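Local structure of DisA protein (6CCA) at residues K323-M337 and I401-R414. The protein is a carbon methyltransferase of the disorazol polyketide assembly line, probably using S-adenosylmethionine to install the two methyl groups of a gem-dimethyl unit. Residues are numbered along the deposited sequence; the frame is centred on the assembly and turned at random.
Sequences KRLLKANGWLVLNEM and IQNVILAESDGVSR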
ATOM      1  N   LYS A 323      -9.973  11.931  11.439  1.00 18.71           N
ATOM      2  CA  LYS A 323     -11.253  12.600  11.695  1.00 18.51           C
ATOM      3  C   LYS A 323     -11.112  13.912  12.458  1.00 19.62           C
ATOM      4  O   LYS A 323     -11.836  14.840  12.185  1.00 22.49           O
ATOM      5  CB  LYS A 323     -12.235  11.663  12.412  1.00 18.90           C
ATOM      6  CG  LYS A 323     -12.728  10.586  11.512  1.00 21.33           C
ATOM      7  CD  LYS A 323     -13.855   9.799  12.115  1.00 21.71           C
ATOM      8  CE  LYS A 323     -15.211  10.431  11.865  1.00 21.52           C
ATOM      9  NZ  LYS A 323     -16.195   9.819  12.802  1.00 19.16           N
ATOM     10  N   ARG A 324     -10.134  14.008  13.332  1.00 20.92           N
ATOM     11  CA  ARG A 324      -9.852  15.257  14.062  1.00 22.03           C
ATOM     12  C   ARG A 324      -9.361  16.306  13.100  1.00 19.83           C
ATOM     13  O   ARG A 324      -9.792  17.436  13.181  1.00 19.30           O
ATOM     14  CB  ARG A 324      -8.795  15.004  15.163  1.00 25.65           C
ATOM     15  CG  ARG A 324      -8.384  16.245  15.959  1.00 33.52           C
ATOM     16  CD  ARG A 324      -7.749  15.857  17.305  1.00 42.43           C
ATOM     17  NE  ARG A 324      -8.690  15.010  18.069  1.00 53.28           N
ATOM     18  CZ  ARG A 324      -9.826  15.463  18.632  1.00 56.35           C
ATOM     19  NH1 ARG A 324     -10.172  16.753  18.541  1.00 62.03           N
ATOM     20  NH2 ARG A 324     -10.626  14.622  19.285  1.00 50.39           N
ATOM     21  N   LEU A 325      -8.463  15.918  12.184  1.00 17.27           N
ATOM     22  CA  LEU A 325      -7.888  16.826  11.213  1.00 17.60           C
ATOM     23  C   LEU A 325      -8.884  17.245  10.119  1.00 15.48           C
ATOM     24  O   LEU A 325      -8.817  18.357   9.602  1.00 16.10           O
ATOM     25  CB  LEU A 325      -6.704  16.192  10.512  1.00 18.77           C
ATOM     26  CG  LEU A 325      -5.474  15.997  11.409  1.00 22.40           C
ATOM     27  CD1 LEU A 325      -4.494  15.008  10.848  1.00 24.69           C
ATOM     28  CD2 LEU A 325      -4.787  17.348  11.654  1.00 26.77           C
ATOM     29  N   LEU A 326      -9.759  16.316   9.727  1.00 15.84           N
ATOM     30  CA  LEU A 326     -10.738  16.622   8.660  1.00 14.22           C
ATOM     31  C   LEU A 326     -11.882  17.507   9.153  1.00 15.23           C
ATOM     32  O   LEU A 326     -12.376  17.344  10.278  1.00 16.53           O
ATOM     33  CB  LEU A 326     -11.386  15.315   8.189  1.00 14.87           C
ATOM     34  CG  LEU A 326     -10.627  14.485   7.157  1.00 15.44           C
ATOM     35  CD1 LEU A 326     -11.367  13.179   6.928  1.00 16.74           C
ATOM     36  CD2 LEU A 326     -10.442  15.235   5.837  1.00 17.15           C
ATOM     37  N   LYS A 327     -12.320  18.383   8.281  1.00 16.13           N
ATOM     38  CA  LYS A 327     -13.617  19.042   8.466  1.00 18.70           C
ATOM     39  C   LYS A 327     -14.721  18.011   8.439  1.00 18.56           C
ATOM     40  O   LYS A 327     -14.615  16.951   7.833  1.00 16.72           O
ATOM     41  CB  LYS A 327     -13.839  20.007   7.313  1.00 19.25           C
ATOM     42  CG  LYS A 327     -12.896  21.199   7.392  1.00 21.85           C
ATOM     43  CD  LYS A 327     -13.038  22.136   6.233  1.00 25.94           C
ATOM     44  CE  LYS A 327     -11.939  23.210   6.331  1.00 30.90           C
ATOM     45  NZ  LYS A 327     -11.979  23.917   5.022  1.00 36.68           N
ATOM     46  N   ALA A 328     -15.817  18.340   9.115  1.00 18.43           N
ATOM     47  CA  ALA A 328     -17.036  17.609   8.902  1.00 17.37           C
ATOM     48  C   ALA A 328     -17.334  17.537   7.426  1.00 16.55           C
ATOM     49  O   ALA A 328     -17.219  18.526   6.695  1.00 15.64           O
ATOM     50  CB  ALA A 328     -18.188  18.310   9.689  1.00 17.19           C
ATOM     51  N   ASN A 329     -17.807  16.363   6.969  1.00 17.33           N
ATOM     52  CA  ASN A 329     -18.023  16.087   5.541  1.00 17.15           C
ATOM     53  C   ASN A 329     -16.765  16.297   4.634  1.00 17.12           C
ATOM     54  O   ASN A 329     -16.889  16.477   3.399  1.00 17.06           O
ATOM     55  CB  ASN A 329     -19.089  17.015   4.985  1.00 19.85           C
ATOM     56  CG  ASN A 329     -20.414  16.841   5.716  1.00 22.02           C
ATOM     57  OD1 ASN A 329     -20.704  15.741   6.128  1.00 22.28           O
ATOM     58  ND2 ASN A 329     -21.204  17.916   5.877  1.00 21.48           N
ATOM     59  N   GLY A 330     -15.564  16.197   5.260  1.00 16.31           N
ATOM     60  CA  GLY A 330     -14.317  16.123   4.512  1.00 16.11           C
ATOM     61  C   GLY A 330     -14.105  14.641   4.099  1.00 16.36           C
ATOM     62  O   GLY A 330     -14.668  13.691   4.709  1.00 17.23           O
ATOM     63  N   TRP A 331     -13.316  14.463   3.067  1.00 15.44           N
ATOM     64  CA  TRP A 331     -13.059  13.081   2.550  1.00 14.88           C
ATOM     65  C   TRP A 331     -11.714  12.511   2.961  1.00 17.41           C
ATOM     66  O   TRP A 331     -10.697  13.242   3.002  1.00 13.86           O
ATOM     67  CB  TRP A 331     -13.093  13.099   1.030  1.00 15.81           C
ATOM     68  CG  TRP A 331     -14.377  13.476   0.350  1.00 16.15           C
ATOM     69  CD1 TRP A 331     -15.511  13.953   0.906  1.00 16.02           C
ATOM     70  CD2 TRP A 331     -14.557  13.512  -1.052  1.00 15.02           C
ATOM     71  NE1 TRP A 331     -16.440  14.200  -0.091  1.00 16.57           N
ATOM     72  CE2 TRP A 331     -15.856  13.983  -1.305  1.00 16.05           C
ATOM     73  CE3 TRP A 331     -13.722  13.191  -2.139  1.00 16.84           C
ATOM     74  CZ2 TRP A 331     -16.370  14.104  -2.596  1.00 17.13           C
ATOM     75  CZ3 TRP A 331     -14.209  13.335  -3.446  1.00 17.93           C
ATOM     76  CH2 TRP A 331     -15.565  13.772  -3.662  1.00 19.85           C
ATOM     77  N   LEU A 332     -11.714  11.217   3.262  1.00 15.08           N
ATOM     78  CA  LEU A 332     -10.511  10.409   3.258  1.00 15.33           C
ATOM     79  C   LEU A 332     -10.439   9.646   1.945  1.00 14.80           C
ATOM     80  O   LEU A 332     -11.450   9.050   1.529  1.00 14.50           O
ATOM     81  CB  LEU A 332     -10.565   9.462   4.426  1.00 15.79           C
ATOM     82  CG  LEU A 332      -9.455   8.425   4.488  1.00 16.85           C
ATOM     83  CD1 LEU A 332      -8.086   9.112   4.638  1.00 17.79           C
ATOM     84  CD2 LEU A 332      -9.663   7.461   5.658  1.00 18.80           C
ATOM     85  N   VAL A 333      -9.325   9.776   1.244  1.00 13.36           N
ATOM     86  CA  VAL A 333      -9.116   9.076  -0.024  1.00 14.04           C
ATOM     87  C   VAL A 333      -7.939   8.131   0.212  1.00 13.47           C
ATOM     88  O   VAL A 333      -6.789   8.566   0.557  1.00 14.93           O
ATOM     89  CB  VAL A 333      -8.785  10.063  -1.138  1.00 14.59           C
ATOM     90  CG1 VAL A 333      -8.500   9.279  -2.418  1.00 14.88           C
ATOM     91  CG2 VAL A 333      -9.934  11.056  -1.290  1.00 14.77           C
ATOM     92  N   LEU A 334      -8.218   6.836   0.113  1.00 13.78           N
ATOM     93  CA  LEU A 334      -7.186   5.806   0.262  1.00 13.35           C
ATOM     94  C   LEU A 334      -6.889   5.118  -1.064  1.00 13.44           C
ATOM     95  O   LEU A 334      -7.842   4.797  -1.824  1.00 14.76           O
ATOM     96  CB  LEU A 334      -7.646   4.742   1.271  1.00 13.99           C
ATOM     97  CG  LEU A 334      -7.993   5.138   2.670  1.00 15.21           C
ATOM     98  CD1 LEU A 334      -8.628   4.000   3.471  1.00 17.84           C
ATOM     99  CD2 LEU A 334      -6.739   5.635   3.379  1.00 17.21           C
ATOM    100  N   ASN A 335      -5.597   4.878  -1.318  1.00 12.85           N
ATOM    101  CA  ASN A 335      -5.162   3.924  -2.310  1.00 13.45           C
ATOM    102  C   ASN A 335      -4.425   2.841  -1.556  1.00 12.99           C
ATOM    103  O   ASN A 335      -3.401   3.140  -0.866  1.00 13.86           O
ATOM    104  CB  ASN A 335      -4.245   4.621  -3.285  1.00 13.24           C
ATOM    105  CG  ASN A 335      -3.750   3.701  -4.400  1.00 14.25           C
ATOM    106  OD1 ASN A 335      -4.070   2.502  -4.434  1.00 14.91           O
ATOM    107  ND2 ASN A 335      -3.046   4.293  -5.373  1.00 15.14           N
ATOM    108  N   GLU A 336      -4.970   1.644  -1.566  1.00 13.00           N
ATOM    109  CA  GLU A 336      -4.499   0.563  -0.735  1.00 14.88           C
ATOM    110  C   GLU A 336      -4.434  -0.786  -1.472  1.00 14.16           C
ATOM    111  O   GLU A 336      -5.229  -1.090  -2.346  1.00 13.08           O
ATOM    112  CB  GLU A 336      -5.422   0.350   0.511  1.00 14.31           C
ATOM    113  CG  GLU A 336      -5.143   1.314   1.671  1.00 15.25           C
ATOM    114  CD  GLU A 336      -3.844   0.950   2.408  1.00 16.90           C
ATOM    115  OE1 GLU A 336      -3.476  -0.228   2.526  1.00 18.28           O
ATOM    116  OE2 GLU A 336      -3.165   1.854   2.885  1.00 20.29           O
ATOM    117  N   MET A 337      -3.496  -1.623  -1.049  1.00 16.14           N
ATOM    118  CA  MET A 337      -3.426  -2.983  -1.548  1.00 15.51           C
ATOM    119  C   MET A 337      -4.412  -3.777  -0.666  1.00 14.86           C
ATOM    120  O   MET A 337      -4.373  -3.641   0.570  1.00 16.89           O
ATOM    121  CB  MET A 337      -1.977  -3.543  -1.469  1.00 15.64           C
ATOM    122  CG  MET A 337      -0.991  -2.637  -2.206  1.00 17.69           C
ATOM    123  SD  MET A 337      -1.279  -2.653  -4.016  1.00 22.80           S
ATOM    124  CE  MET A 337      -0.070  -1.377  -4.429  1.00 23.98           C
ATOM    125  N   ILE A 401      -6.849  -6.957  -5.997  1.00 16.98           N
ATOM    126  CA  ILE A 401      -5.497  -6.782  -5.493  1.00 18.25           C
ATOM    127  C   ILE A 401      -5.268  -5.402  -4.882  1.00 15.47           C
ATOM    128  O   ILE A 401      -4.434  -5.238  -3.981  1.00 16.49           O
ATOM    129  CB  ILE A 401      -4.490  -6.943  -6.687  1.00 22.55           C
ATOM    130  CG1 ILE A 401      -4.385  -8.408  -7.044  1.00 29.32           C
ATOM    131  CG2 ILE A 401      -3.107  -6.393  -6.335  1.00 28.73           C
ATOM    132  CD1 ILE A 401      -3.506  -8.632  -8.281  1.00 29.03           C
ATOM    133  N   GLN A 402      -6.000  -4.442  -5.363  1.00 13.83           N
ATOM    134  CA  GLN A 402      -5.843  -3.034  -5.027  1.00 13.52           C
ATOM    135  C   GLN A 402      -7.150  -2.301  -5.270  1.00 14.62           C
ATOM    136  O   GLN A 402      -8.009  -2.668  -6.140  1.00 13.33           O
ATOM    137  CB  GLN A 402      -4.791  -2.414  -5.932  1.00 12.82           C
ATOM    138  CG  GLN A 402      -4.341  -1.015  -5.645  1.00 13.90           C
ATOM    139  CD  GLN A 402      -3.111  -0.593  -6.417  1.00 14.47           C
ATOM    140  OE1 GLN A 402      -2.541  -1.345  -7.207  1.00 17.22           O
ATOM    141  NE2 GLN A 402      -2.729   0.651  -6.236  1.00 15.67           N
ATOM    142  N   ASN A 403      -7.338  -1.253  -4.494  1.00 14.08           N
ATOM    143  CA  ASN A 403      -8.504  -0.377  -4.688  1.00 14.22           C
ATOM    144  C   ASN A 403      -8.289   1.046  -4.206  1.00 15.63           C
ATOM    145  O   ASN A 403      -7.364   1.291  -3.367  1.00 14.51           O
ATOM    146  CB  ASN A 403      -9.756  -1.012  -4.065  1.00 15.24           C
ATOM    147  CG  ASN A 403     -11.041  -0.577  -4.796  1.00 16.24           C
ATOM    148  OD1 ASN A 403     -10.993   0.140  -5.807  1.00 15.57           O
ATOM    149  ND2 ASN A 403     -12.186  -1.010  -4.271  1.00 17.45           N
ATOM    150  N   VAL A 404      -9.062   1.970  -4.759  1.00 13.83           N
ATOM    151  CA  VAL A 404      -9.233   3.292  -4.154  1.00 15.27           C
ATOM    152  C   VAL A 404     -10.566   3.295  -3.366  1.00 16.51           C
ATOM    153  O   VAL A 404     -11.622   2.797  -3.843  1.00 17.56           O
ATOM    154  CB  VAL A 404      -9.152   4.372  -5.183  1.00 14.56           C
ATOM    155  CG1 VAL A 404      -9.711   5.692  -4.672  1.00 15.70           C
ATOM    156  CG2 VAL A 404      -7.713   4.546  -5.648  1.00 16.20           C
ATOM    157  N   ILE A 405     -10.503   3.807  -2.161  1.00 15.35           N
ATOM    158  CA  ILE A 405     -11.615   3.826  -1.196  1.00 15.36           C
ATOM    159  C   ILE A 405     -11.848   5.248  -0.754  1.00 15.66           C
ATOM    160  O   ILE A 405     -10.918   5.913  -0.346  1.00 15.10           O
ATOM    161  CB  ILE A 405     -11.393   2.904   0.008  1.00 17.59           C
ATOM    162  CG1 ILE A 405     -11.050   1.463  -0.467  1.00 19.33           C
ATOM    163  CG2 ILE A 405     -12.640   2.897   0.904  1.00 17.05           C
ATOM    164  CD1 ILE A 405      -9.728   1.010  -0.021  1.00 26.03           C
ATOM    165  N   LEU A 406     -13.070   5.733  -0.923  1.00 13.69           N
ATOM    166  CA  LEU A 406     -13.490   7.092  -0.533  1.00 15.03           C
ATOM    167  C   LEU A 406     -14.422   7.014   0.670  1.00 16.86           C
ATOM    168  O   LEU A 406     -15.230   6.091   0.770  1.00 16.88           O
ATOM    169  CB  LEU A 406     -14.210   7.806  -1.670  1.00 15.83           C
ATOM    170  CG  LEU A 406     -13.514   7.728  -3.049  1.00 18.17           C
ATOM    171  CD1 LEU A 406     -14.386   8.315  -4.129  1.00 20.22           C
ATOM    172  CD2 LEU A 406     -12.224   8.436  -3.029  1.00 19.70           C
ATOM    173  N   ALA A 407     -14.280   7.938   1.602  1.00 15.06           N
ATOM    174  CA  ALA A 407     -15.120   7.931   2.794  1.00 16.10           C
ATOM    175  C   ALA A 407     -15.337   9.384   3.278  1.00 18.46           C
ATOM    176  O   ALA A 407     -14.430  10.216   3.158  1.00 17.52           O
ATOM    177  CB  ALA A 407     -14.424   7.169   3.857  1.00 16.88           C
ATOM    178  N   GLU A 408     -16.547   9.659   3.761  1.00 16.00           N
ATOM    179  CA  GLU A 408     -16.956  11.012   4.192  1.00 17.17           C
ATOM    180  C   GLU A 408     -17.022  11.038   5.701  1.00 16.51           C
ATOM    181  O   GLU A 408     -17.670  10.202   6.378  1.00 16.42           O
ATOM    182  CB  GLU A 408     -18.315  11.322   3.567  1.00 17.53           C
ATOM    183  CG  GLU A 408     -18.971  12.628   3.981  1.00 17.10           C
ATOM    184  CD  GLU A 408     -20.302  12.776   3.263  1.00 17.30           C
ATOM    185  OE1 GLU A 408     -21.274  12.400   3.896  1.00 21.42           O
ATOM    186  OE2 GLU A 408     -20.341  13.281   2.094  1.00 17.86           O
ATOM    187  N   SER A 409     -16.344  11.996   6.278  1.00 16.52           N
ATOM    188  CA  SER A 409     -16.294  12.067   7.716  1.00 15.61           C
ATOM    189  C   SER A 409     -17.583  12.690   8.242  1.00 15.73           C
ATOM    190  O   SER A 409     -18.051  13.662   7.690  1.00 17.22           O
ATOM    191  CB  SER A 409     -15.164  12.973   8.182  1.00 16.66           C
ATOM    192  OG  SER A 409     -15.171  12.992   9.583  1.00 16.85           O
ATOM    193  N   ASP A 410     -18.100  12.140   9.334  1.00 16.94           N
ATOM    194  CA  ASP A 410     -19.274  12.695   9.984  1.00 22.24           C
ATOM    195  C   ASP A 410     -18.901  13.855  10.904  1.00 19.80           C
ATOM    196  O   ASP A 410     -19.775  14.462  11.523  1.00 19.82           O
ATOM    197  CB  ASP A 410     -20.009  11.612  10.777  1.00 22.08           C
ATOM    198  CG  ASP A 410     -19.253  11.185  12.020  1.00 23.49           C
ATOM    199  OD1 ASP A 410     -18.076  11.577  12.165  1.00 21.76           O
ATOM    200  OD2 ASP A 410     -19.835  10.457  12.850  1.00 23.53           O
ATOM    201  N   GLY A 411     -17.609  14.168  10.997  1.00 19.19           N
ATOM    202  CA  GLY A 411     -17.185  15.274  11.863  1.00 19.01           C
ATOM    203  C   GLY A 411     -17.083  14.962  13.357  1.00 20.79           C
ATOM    204  O   GLY A 411     -16.826  15.893  14.154  1.00 22.74           O
ATOM    205  N   VAL A 412     -17.213  13.693  13.735  1.00 23.45           N
ATOM    206  CA  VAL A 412     -16.985  13.240  15.146  1.00 30.40           C
ATOM    207  C   VAL A 412     -15.657  12.503  15.381  1.00 35.21           C
ATOM    208  O   VAL A 412     -15.305  11.616  14.636  1.00 36.43           O
ATOM    209  CB  VAL A 412     -18.086  12.329  15.633  1.00 33.33           C
ATOM    210  CG1 VAL A 412     -17.897  12.081  17.135  1.00 35.81           C
ATOM    211  CG2 VAL A 412     -19.450  12.918  15.322  1.00 31.98           C
ATOM    212  N   SER A 413     -14.893  12.921  16.383  1.00 30.53           N
ATOM    213  CA  SER A 413     -13.531  12.413  16.589  1.00 31.84           C
ATOM    214  C   SER A 413     -13.375  12.155  18.082  1.00 39.12           C
ATOM    215  O   SER A 413     -13.695  13.072  18.876  1.00 30.83           O
ATOM    216  CB  SER A 413     -12.470  13.474  16.188  1.00 33.45           C
ATOM    217  OG  SER A 413     -11.187  12.875  16.191  1.00 43.90           O
ATOM    218  N   ARG A 414     -12.887  10.963  18.457  1.00 39.74           N
ATOM    219  CA  ARG A 414     -12.465  10.646  19.863  1.00 50.88           C
ATOM    220  C   ARG A 414     -11.048  11.078  20.165  1.00 52.21           C
ATOM    221  O   ARG A 414     -10.139  10.346  19.810  1.00 57.65           O
ATOM    222  CB  ARG A 414     -12.580   9.123  20.143  1.00 55.48           C
ATOM    223  CG  ARG A 414     -14.020   8.619  20.136  1.00 61.34           C
ATOM    224  CD  ARG A 414     -14.954   9.752  20.536  1.00 65.32           C
ATOM    225  NE  ARG A 414     -16.357   9.404  20.557  1.00 75.16           N
ATOM    226  CZ  ARG A 414     -16.948   8.727  21.529  1.00 79.76           C
ATOM    227  NH1 ARG A 414     -16.260   8.266  22.572  1.00 82.91           N
ATOM    228  NH2 ARG A 414     -18.246   8.494  21.444  1.00 84.84           N
TER
HETATM  229  O   HOH W   1     -14.005  15.126  10.633  1.00 19.52           O
HETATM  230  O   HOH W   2      -8.001  11.982  17.772  1.00 46.64           O
HETATM  231  O   HOH W   3     -18.649  15.196   1.475  1.00 17.10           O
HETATM  232  O   HOH W   4      -1.299   3.045  -7.473  1.00 15.02           O
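Lys323, at the end of helix 315-325, drives its ammonium into the turn at 410-412, where NZ lies 2.7 Å from both Asp410 OD1, as a salt bridge, and Val412 O, on a lone pair in the carbonyl plane. A bend at chi3 (86°) carries NZ there; Glu382 O is a third acceptor. Asp410 OD1 also closes an Asx turn with Val412 N, and its two donors arrive from opposite faces of the carboxylate. Beside it, Ser409 OG accepts from Gly411 N at 3.1 Å, an ST turn, so two overlapping side-chain turns hold the corner at 409-412. Further along, strands 330-337 and 402-409 pair antiparallel, their axes 4.7 Å apart at closest approach, with backbone bonds running both ways between Leu334 and Ile405. At the far end Gln402 NE2 donates to Asn335 OD1 over 2.9 Å, nearly straight (174°), with the amide planes only 20° apart, while a water accepts from both amides; Met337 SD lies 3.7 Å from Gln402 CD, alongside that amide. Strand 330-337 also runs parallel to strand 300-306, making 402-409 the reversed strand characteristic of Rossmann-like class I methyltransferases. With three acceptors around it, the lysine is probably held charged, tying the helix end to the C-terminal turn.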